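Local coordinates for dihydrodipicolinate reductase N-terminus domain-containing protein (Mycobacterium smegmatis, PDB 6IAQ) that acts as a native amine dehydrogenase that binds NADP and probably catalyses the reductive amination of ketones to chiral amines, at residues A[6-11]-A[29-34]; A[221-226]-A[255-260]; A[251-256]-A[267-272]. All blocks are in the same frame, centred on the assembly; numbering follows the deposited sequence.

Contact 1: A[6-11]-A[29-34]; sequences SDIRAV and KGVQIV
Val31 lays its CG1 branch over the methyl of Ala10, 3.6 Å from Ala10 CB, in the beta-alpha-beta unit that opens the Rossmann domain. CG1 is anti to the backbone N (chi1 170°), and this torsion also brings it obliquely against Ile8, 4.0 Å from Ile8 CG2. Both Ile8 and Ala10 touch Ile77 of the next strand, 77-80, so the side chains that meet Val31 also pack on that strand. The parallel pairing of 9-11 with 32-34, the short segment axes diverging by 48°, rests on three alternating backbone bonds. Gln32 N donates to Ile8 O, Ala10 N to Gln32 O at 2.8 Å, and Val34 N to Ala10 O; each donor lies nearly along the C=O axis. On the Arg9 side, Val34 crosses the arginine at about a right angle. Val34 CG2 lies over one guanidinium face toward its rim, 4.1 Å from Arg9 NH2, while NH1 and NH2 donate to His74 O and Thr73 O and fix the group's rotation. Before the strands begin, the contact changes character. Gly30 closes helix 17-28 in a Schellman motif, and its carbonyl receives Ser6 N at 2.9 Å, with the donor 45° out of the carbonyl plane. Ser6 then forms an ST turn, its OG accepting from Ile8 N at 3.0 Å.

Contact 2: A[221-226]-A[255-260]; sequences SITTAT and IDRIET
An antiparallel pairing at the margin of the mixed sheet of the C-terminal domain joins 221-226, on the outermost strand of that sheet within the chain, to 255-260. The segment axes run at 172°. Hydrogen-bonded pairs at Ser221-Glu259, Thr223-Arg257 and Ala225-Ile255 carry reciprocal backbone bonds, such as Thr223 N to Arg257 O at 2.9 Å. At the non-hydrogen-bonded pair Thr224-Asp256 the side chains lie side by side. With Thr224 OG1 anti to its backbone N (chi1 -172°), the hydroxyl donates to Asp256 OD1 at 2.8 Å, meeting the carboxylate from 42° above its plane. A water also donates to Asp256 OD1, at 2.5 Å, and to Thr223 O, at 3.0 Å; Asp256 OD2 is taken by Thr202. This gives the buried carboxylate several donors, which would probably favour its charged form. On the reverse face Thr223 OG1 touches Arg257 CB at 3.4 Å. A second water bridges Thr223 OG1 and Ser221 OG, lying 2.6 Å from Ser221 OG. Beside them Ala225 CB meets Ile255 CG2 at 3.9 Å. Helix 203-215 covers the Ile222, Asp256 and Ile258 face, consistent with the alpha/beta C-terminal domain of this family, in which helices cover one face of a mixed sheet.

Contact 3: A[251-256]-A[267-272]; sequences GFTDID and EFEMSG
Glu269 leaves its strand with CB 3.9 Å from Asp254 O. Its CG, anti to the backbone N (chi1 173°), stays beside the same carbonyl, 3.7 Å from Asp254 O, and also meets the methyl of Thr253, 3.8 Å from Thr253 CG2. The chain then runs extended and crosses Thr253 obliquely, so that OE2 still lies 3.9 Å from Thr253 CG2. These are van der Waals contacts, with no hydrogen bond among them; the side chain also touches Lys165 of strand 158-169 and Arg227 of strand 219-230.

The backbone beneath is a beta hairpin of strands 249-260 and 265-273, the segment axes antiparallel at 172°. Reciprocal N-H to O bonds occur at Phe252-Gly272, Asp254-Met270 and Asp256-Phe268, and Thr253-Ser271 and Ile255-Glu269 form the non-hydrogen-bonded pairs between them. On the Glu269 face, Thr253 OG1 presses on Ser271 CB at 3.1 Å. The carboxylate of Asp229 grips both hydroxyls, OD1 with Thr253 OG1 and OD2 with Ser271 OG.

On the other face, Met270 lies alongside Asp254, its CE 3.9 Å from Asp254 OD2, and that same OD2 sits at the edge of the Phe252 ring, in its plane. Arg199 makes a salt bridge to Asp254 OD1 and a cation-pi contact with Phe252, while Thr226 bonds to the same OD1. One water donates to Asp256 OD2 at 2.7 Å and to Phe268 O at 2.9 Å.

Within the sheet the hairpin lies between strand 219-230, which pairs with 249-260, and strand 158-169, which pairs with 265-273; helix 203-215 packs on the face carrying Asp256, Phe268 and Met270.

Overall arrangement
Contact 1 comes first along the chain and lies in the N-terminal Rossmann domain, on the strand outermost in its parallel sheet within the chain and that strand's neighbour. Contacts 2 and 3 follow in the C-terminal domain, on the opposite side of the chain's centre; their centres lie about 41 and 36 Å from that of contact 1. These two are only about 11 Å apart between centres. They share Ile255 and Asp256 on strand 249-260, which runs between 219-230 and 265-273, and are further tied by the Arg257-Glu267 salt bridge. The side chains of Val11 in contact 1 and Met270 in contact 3 are each about 9 Å from the bound NADP, consistent with a cofactor site between the two domains.

Contact 1: A[6-11]-A[29-34]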
loop_
_atom_site.group_PDB
_atom_site.type_symbol
_atom_site.label_atom_id
_atom_site.label_comp_id
_atom_site.label_asym_id
_atom_site.label_seq_id
_atom_site.Cartn_x
_atom_site.Cartn_y
_atom_site.Cartn_z
ATOM N N SER A 6 18.636 -13.315 16.719
ATOM C CA SER A 6 18.540 -13.636 15.270
ATOM C C SER A 6 19.797 -14.414 14.872
ATOM O O SER A 6 20.862 -14.186 15.473
ATOM C CB SER A 6 18.354 -12.369 14.441
ATOM O OG SER A 6 18.407 -12.644 13.054
ATOM N N ASP A 7 19.677 -15.282 13.881
ATOM C CA ASP A 7 20.813 -15.945 13.194
ATOM C C ASP A 7 21.593 -14.914 12.361
ATOM O O ASP A 7 22.766 -15.191 12.031
ATOM C CB ASP A 7 20.334 -17.078 12.274
ATOM C CG ASP A 7 19.749 -18.279 12.994
ATOM O OD1 ASP A 7 20.021 -18.465 14.217
ATOM O OD2 ASP A 7 19.017 -19.029 12.321
ATOM N N ILE A 8 20.964 -13.799 11.970
ATOM C CA ILE A 8 21.498 -12.914 10.885
ATOM C C ILE A 8 22.750 -12.207 11.412
ATOM O O ILE A 8 22.687 -11.597 12.511
ATOM C CB ILE A 8 20.430 -11.908 10.405
ATOM C CG1 ILE A 8 19.273 -12.632 9.701
ATOM C CG2 ILE A 8 21.052 -10.814 9.543
ATOM C CD1 ILE A 8 18.023 -11.787 9.539
ATOM N N ARG A 9 23.816 -12.254 10.627
ATOM C CA ARG A 9 25.095 -11.562 10.936
ATOM C C ARG A 9 25.229 -10.412 9.929
ATOM O O ARG A 9 25.198 -10.670 8.699
ATOM C CB ARG A 9 26.265 -12.562 10.929
ATOM C CG ARG A 9 26.157 -13.660 11.987
ATOM C CD ARG A 9 27.126 -14.814 11.763
ATOM N NE ARG A 9 28.506 -14.371 11.904
ATOM C CZ ARG A 9 29.352 -14.103 10.911
ATOM N NH1 ARG A 9 29.014 -14.291 9.640
ATOM N NH2 ARG A 9 30.590 -13.731 11.209
ATOM N N ALA A 10 25.341 -9.185 10.425
ATOM C CA ALA A 10 25.324 -7.965 9.572
ATOM C C ALA A 10 26.615 -7.144 9.731
ATOM O O ALA A 10 27.148 -7.100 10.860
ATOM C CB ALA A 10 24.114 -7.134 9.932
ATOM N N VAL A 11 27.056 -6.517 8.646
ATOM C CA VAL A 11 28.097 -5.452 8.648
ATOM C C VAL A 11 27.402 -4.112 8.356
ATOM O O VAL A 11 26.651 -4.032 7.360
ATOM C CB VAL A 11 29.221 -5.763 7.646
ATOM C CG1 VAL A 11 30.058 -4.524 7.294
ATOM C CG2 VAL A 11 30.137 -6.853 8.205
ATOM N N LYS A 29 16.070 -5.858 16.751
ATOM C CA LYS A 29 15.495 -7.015 16.011
ATOM C C LYS A 29 16.240 -8.309 16.379
ATOM O O LYS A 29 15.806 -9.405 15.880
ATOM C CB LYS A 29 15.580 -6.827 14.493
ATOM C CG LYS A 29 14.817 -5.650 13.908
ATOM C CD LYS A 29 13.338 -5.801 14.009
ATOM C CE LYS A 29 12.520 -4.709 13.353
ATOM N NZ LYS A 29 11.371 -4.316 14.213
ATOM N N GLY A 30 17.348 -8.207 17.123
ATOM C CA GLY A 30 18.174 -9.354 17.538
ATOM C C GLY A 30 19.287 -9.673 16.554
ATOM O O GLY A 30 19.922 -10.755 16.698
ATOM N N VAL A 31 19.541 -8.794 15.581
ATOM C CA VAL A 31 20.589 -9.037 14.552
ATOM C C VAL A 31 21.958 -8.960 15.247
ATOM O O VAL A 31 22.126 -8.164 16.177
ATOM C CB VAL A 31 20.480 -8.053 13.375
ATOM C CG1 VAL A 31 21.673 -8.122 12.452
ATOM C CG2 VAL A 31 19.210 -8.277 12.584
ATOM N N GLN A 32 22.888 -9.796 14.812
ATOM C CA GLN A 32 24.287 -9.779 15.299
ATOM C C GLN A 32 25.089 -8.838 14.394
ATOM O O GLN A 32 25.271 -9.150 13.190
ATOM C CB GLN A 32 24.879 -11.184 15.313
ATOM C CG GLN A 32 24.198 -12.114 16.305
ATOM C CD GLN A 32 24.628 -13.543 16.118
ATOM O OE1 GLN A 32 23.829 -14.420 15.803
ATOM N NE2 GLN A 32 25.917 -13.771 16.286
ATOM N N ILE A 33 25.534 -7.705 14.932
ATOM C CA ILE A 33 26.461 -6.819 14.163
ATOM C C ILE A 33 27.865 -7.396 14.362
ATOM O O ILE A 33 28.317 -7.428 15.514
ATOM C CB ILE A 33 26.334 -5.348 14.588
ATOM C CG1 ILE A 33 24.906 -4.813 14.381
ATOM C CG2 ILE A 33 27.373 -4.505 13.861
ATOM C CD1 ILE A 33 24.671 -3.444 14.990
ATOM N N VAL A 34 28.526 -7.795 13.281
ATOM C CA VAL A 34 29.860 -8.445 13.342
ATOM C C VAL A 34 30.925 -7.528 12.733
ATOM O O VAL A 34 32.120 -7.877 12.829
ATOM C CB VAL A 34 29.836 -9.825 12.667
ATOM C CG1 VAL A 34 28.807 -10.707 13.355
ATOM C CG2 VAL A 34 29.602 -9.754 11.163
#

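Contact 2: A[221-226]-A[255-260]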
loop_
_atom_site.group_PDB
_atom_site.type_symbol
_atom_site.label_atom_id
_atom_site.label_comp_id
_atom_site.label_asym_id
_atom_site.label_seq_id
_atom_site.Cartn_x
_atom_site.Cartn_y
_atom_site.Cartn_z
ATOM N N SER A 221 8.001 9.647 -23.555
ATOM C CA SER A 221 8.709 10.932 -23.355
ATOM C C SER A 221 9.159 11.053 -21.891
ATOM O O SER A 221 8.352 10.700 -21.002
ATOM C CB SER A 221 7.811 12.065 -23.773
ATOM O OG SER A 221 8.054 13.216 -22.987
ATOM N N ILE A 222 10.383 11.532 -21.659
ATOM C CA ILE A 222 10.923 11.837 -20.303
ATOM C C ILE A 222 11.361 13.303 -20.294
ATOM O O ILE A 222 12.187 13.676 -21.146
ATOM C CB ILE A 222 12.088 10.896 -19.921
ATOM C CG1 ILE A 222 11.708 9.426 -20.101
ATOM C CG2 ILE A 222 12.565 11.198 -18.503
ATOM C CD1 ILE A 222 12.763 8.436 -19.691
ATOM N N THR A 223 10.858 14.092 -19.346
ATOM C CA THR A 223 11.285 15.493 -19.098
ATOM C C THR A 223 11.595 15.699 -17.619
ATOM O O THR A 223 11.175 14.881 -16.789
ATOM C CB THR A 223 10.231 16.494 -19.587
ATOM O OG1 THR A 223 8.960 16.075 -19.083
ATOM C CG2 THR A 223 10.223 16.594 -21.100
ATOM N N THR A 224 12.335 16.762 -17.310
ATOM C CA THR A 224 12.892 17.035 -15.966
ATOM C C THR A 224 13.259 18.506 -15.880
ATOM O O THR A 224 13.620 19.071 -16.911
ATOM C CB THR A 224 14.117 16.155 -15.669
ATOM O OG1 THR A 224 14.435 16.375 -14.297
ATOM C CG2 THR A 224 15.317 16.471 -16.549
ATOM N N ALA A 225 13.183 19.084 -14.691
ATOM C CA ALA A 225 13.643 20.455 -14.402
ATOM C C ALA A 225 13.958 20.559 -12.912
ATOM O O ALA A 225 13.358 19.811 -12.101
ATOM C CB ALA A 225 12.615 21.475 -14.819
ATOM N N THR A 226 14.889 21.435 -12.573
ATOM C CA THR A 226 15.370 21.645 -11.200
ATOM C C THR A 226 15.546 23.136 -10.981
ATOM O O THR A 226 16.040 23.803 -11.901
ATOM C CB THR A 226 16.683 20.905 -10.946
ATOM O OG1 THR A 226 16.400 19.521 -11.139
ATOM C CG2 THR A 226 17.250 21.184 -9.568
ATOM N N ILE A 255 11.353 18.428 -10.638
ATOM C CA ILE A 255 10.084 17.913 -11.213
ATOM C C ILE A 255 10.455 17.000 -12.375
ATOM O O ILE A 255 11.258 17.405 -13.217
ATOM C CB ILE A 255 9.111 19.047 -11.599
ATOM C CG1 ILE A 255 7.795 18.481 -12.132
ATOM C CG2 ILE A 255 9.742 20.008 -12.571
ATOM C CD1 ILE A 255 6.617 19.431 -11.950
ATOM N N ASP A 256 9.991 15.768 -12.315
ATOM C CA ASP A 256 10.230 14.708 -13.307
ATOM C C ASP A 256 8.884 14.285 -13.871
ATOM O O ASP A 256 7.896 14.247 -13.116
ATOM C CB ASP A 256 10.987 13.529 -12.689
ATOM C CG ASP A 256 12.419 13.913 -12.405
ATOM O OD1 ASP A 256 13.181 14.068 -13.402
ATOM O OD2 ASP A 256 12.734 14.148 -11.224
ATOM N N ARG A 257 8.871 13.958 -15.155
ATOM C CA ARG A 257 7.642 13.592 -15.891
ATOM C C ARG A 257 7.965 12.513 -16.905
ATOM O O ARG A 257 8.948 12.670 -17.663
ATOM C CB ARG A 257 7.090 14.831 -16.593
ATOM C CG ARG A 257 5.836 14.593 -17.419
ATOM C CD ARG A 257 5.520 15.904 -18.113
ATOM N NE ARG A 257 4.110 16.210 -18.065
ATOM C CZ ARG A 257 3.223 15.849 -18.987
ATOM N NH1 ARG A 257 3.596 15.181 -20.063
ATOM N NH2 ARG A 257 1.952 16.173 -18.836
ATOM N N ILE A 258 7.168 11.453 -16.903
ATOM C CA ILE A 258 7.246 10.372 -17.912
ATOM C C ILE A 258 5.860 10.194 -18.521
ATOM O O ILE A 258 4.911 9.876 -17.770
ATOM C CB ILE A 258 7.789 9.078 -17.296
ATOM C CG1 ILE A 258 9.181 9.298 -16.683
ATOM C CG2 ILE A 258 7.765 7.968 -18.338
ATOM C CD1 ILE A 258 9.828 8.030 -16.167
ATOM N N GLU A 259 5.760 10.395 -19.835
ATOM C CA GLU A 259 4.561 10.024 -20.627
ATOM C C GLU A 259 4.753 8.612 -21.145
ATOM O O GLU A 259 5.871 8.294 -21.576
ATOM C CB GLU A 259 4.359 10.980 -21.789
ATOM C CG GLU A 259 4.339 12.417 -21.353
ATOM C CD GLU A 259 4.005 13.370 -22.492
ATOM O OE1 GLU A 259 3.676 12.882 -23.602
ATOM O OE2 GLU A 259 4.106 14.591 -22.270
ATOM N N THR A 260 3.707 7.803 -21.093
ATOM C CA THR A 260 3.735 6.429 -21.633
ATOM C C THR A 260 3.019 6.411 -22.982
ATOM O O THR A 260 2.126 7.259 -23.200
ATOM C CB THR A 260 3.127 5.445 -20.630
ATOM O OG1 THR A 260 1.737 5.754 -20.483
ATOM C CG2 THR A 260 3.843 5.499 -19.298
HETATM O O HOH W 1 7.476 13.857 -20.502
HETATM O O HOH W 2 12.758 12.704 -15.460
#

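Contact 3: A[251-256]-A[267-272]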
loop_
_atom_site.group_PDB
_atom_site.type_symbol
_atom_site.label_atom_id
_atom_site.label_comp_id
_atom_site.label_asym_id
_atom_site.label_seq_id
_atom_site.Cartn_x
_atom_site.Cartn_y
_atom_site.Cartn_z
ATOM N N GLY A 251 19.012 24.015 -0.775
ATOM C CA GLY A 251 18.560 22.747 -1.333
ATOM C C GLY A 251 18.042 22.953 -2.713
ATOM O O GLY A 251 18.359 23.982 -3.324
ATOM N N PHE A 252 17.238 22.023 -3.197
ATOM C CA PHE A 252 16.627 22.192 -4.527
ATOM C C PHE A 252 15.351 21.371 -4.634
ATOM O O PHE A 252 15.138 20.413 -3.863
ATOM C CB PHE A 252 17.611 21.870 -5.666
ATOM C CG PHE A 252 18.157 20.464 -5.721
ATOM C CD1 PHE A 252 17.412 19.419 -6.249
ATOM C CD2 PHE A 252 19.466 20.207 -5.349
ATOM C CE1 PHE A 252 17.931 18.133 -6.316
ATOM C CE2 PHE A 252 19.975 18.919 -5.410
ATOM C CZ PHE A 252 19.212 17.893 -5.907
ATOM N N THR A 253 14.580 21.743 -5.652
ATOM C CA THR A 253 13.308 21.112 -6.036
ATOM C C THR A 253 13.452 20.594 -7.465
ATOM O O THR A 253 13.822 21.382 -8.336
ATOM C CB THR A 253 12.135 22.094 -5.855
ATOM O OG1 THR A 253 12.105 22.504 -4.482
ATOM C CG2 THR A 253 10.832 21.476 -6.329
ATOM N N ASP A 254 13.182 19.318 -7.666
ATOM C CA ASP A 254 13.119 18.661 -8.986
ATOM C C ASP A 254 11.655 18.454 -9.352
ATOM O O ASP A 254 10.873 18.186 -8.460
ATOM C CB ASP A 254 13.791 17.283 -9.015
ATOM C CG ASP A 254 15.255 17.236 -8.629
ATOM O OD1 ASP A 254 16.022 18.106 -9.090
ATOM O OD2 ASP A 254 15.617 16.307 -7.855
ATOM N N ILE A 255 11.353 18.428 -10.638
ATOM C CA ILE A 255 10.084 17.913 -11.213
ATOM C C ILE A 255 10.455 17.000 -12.375
ATOM O O ILE A 255 11.258 17.405 -13.217
ATOM C CB ILE A 255 9.111 19.047 -11.599
ATOM C CG1 ILE A 255 7.795 18.481 -12.132
ATOM C CG2 ILE A 255 9.742 20.008 -12.571
ATOM C CD1 ILE A 255 6.617 19.431 -11.950
ATOM N N ASP A 256 9.991 15.768 -12.315
ATOM C CA ASP A 256 10.230 14.708 -13.307
ATOM C C ASP A 256 8.884 14.285 -13.871
ATOM O O ASP A 256 7.896 14.247 -13.116
ATOM C CB ASP A 256 10.987 13.529 -12.689
ATOM C CG ASP A 256 12.419 13.913 -12.405
ATOM O OD1 ASP A 256 13.181 14.068 -13.402
ATOM O OD2 ASP A 256 12.734 14.148 -11.224
ATOM N N GLU A 267 4.098 12.177 -12.936
ATOM C CA GLU A 267 4.792 13.439 -12.594
ATOM C C GLU A 267 5.100 13.448 -11.100
ATOM O O GLU A 267 4.221 13.093 -10.295
ATOM C CB GLU A 267 3.963 14.647 -13.030
ATOM C CG GLU A 267 4.751 15.936 -12.991
ATOM C CD GLU A 267 4.132 17.111 -13.731
ATOM O OE1 GLU A 267 4.251 17.178 -14.971
ATOM O OE2 GLU A 267 3.528 17.943 -13.071
ATOM N N PHE A 268 6.314 13.854 -10.739
ATOM C CA PHE A 268 6.780 13.853 -9.329
ATOM C C PHE A 268 7.640 15.082 -9.068
ATOM O O PHE A 268 8.690 15.264 -9.705
ATOM C CB PHE A 268 7.491 12.526 -9.036
ATOM C CG PHE A 268 8.030 12.412 -7.633
ATOM C CD1 PHE A 268 7.185 12.552 -6.539
ATOM C CD2 PHE A 268 9.349 12.070 -7.406
ATOM C CE1 PHE A 268 7.666 12.427 -5.247
ATOM C CE2 PHE A 268 9.841 11.961 -6.116
ATOM C CZ PHE A 268 8.999 12.123 -5.038
ATOM N N GLU A 269 7.207 15.902 -8.122
ATOM C CA GLU A 269 7.955 17.088 -7.670
ATOM C C GLU A 269 8.470 16.805 -6.259
ATOM O O GLU A 269 7.656 16.401 -5.375
ATOM C CB GLU A 269 7.046 18.311 -7.710
ATOM C CG GLU A 269 7.662 19.544 -7.102
ATOM C CD GLU A 269 6.741 20.750 -7.139
ATOM O OE1 GLU A 269 5.610 20.627 -6.707
ATOM O OE2 GLU A 269 7.155 21.791 -7.642
ATOM N N MET A 270 9.780 16.994 -6.064
ATOM C CA MET A 270 10.462 16.665 -4.799
ATOM C C MET A 270 11.375 17.814 -4.406
ATOM O O MET A 270 12.236 18.210 -5.202
ATOM C CB MET A 270 11.249 15.355 -4.950
ATOM C CG MET A 270 11.808 14.845 -3.651
ATOM S SD MET A 270 13.277 13.821 -3.965
ATOM C CE MET A 270 14.418 15.161 -4.295
ATOM N N SER A 271 11.192 18.324 -3.206
ATOM C CA SER A 271 12.099 19.324 -2.615
ATOM C C SER A 271 12.854 18.681 -1.448
ATOM O O SER A 271 12.213 18.082 -0.544
ATOM C CB SER A 271 11.366 20.549 -2.189
ATOM O OG SER A 271 12.237 21.410 -1.471
ATOM N N GLY A 272 14.164 18.838 -1.475
ATOM C CA GLY A 272 15.073 18.487 -0.382
ATOM C C GLY A 272 15.831 19.725 0.024
ATOM O O GLY A 272 16.684 20.197 -0.789
HETATM O O HOH W 3 11.390 14.708 -8.936
#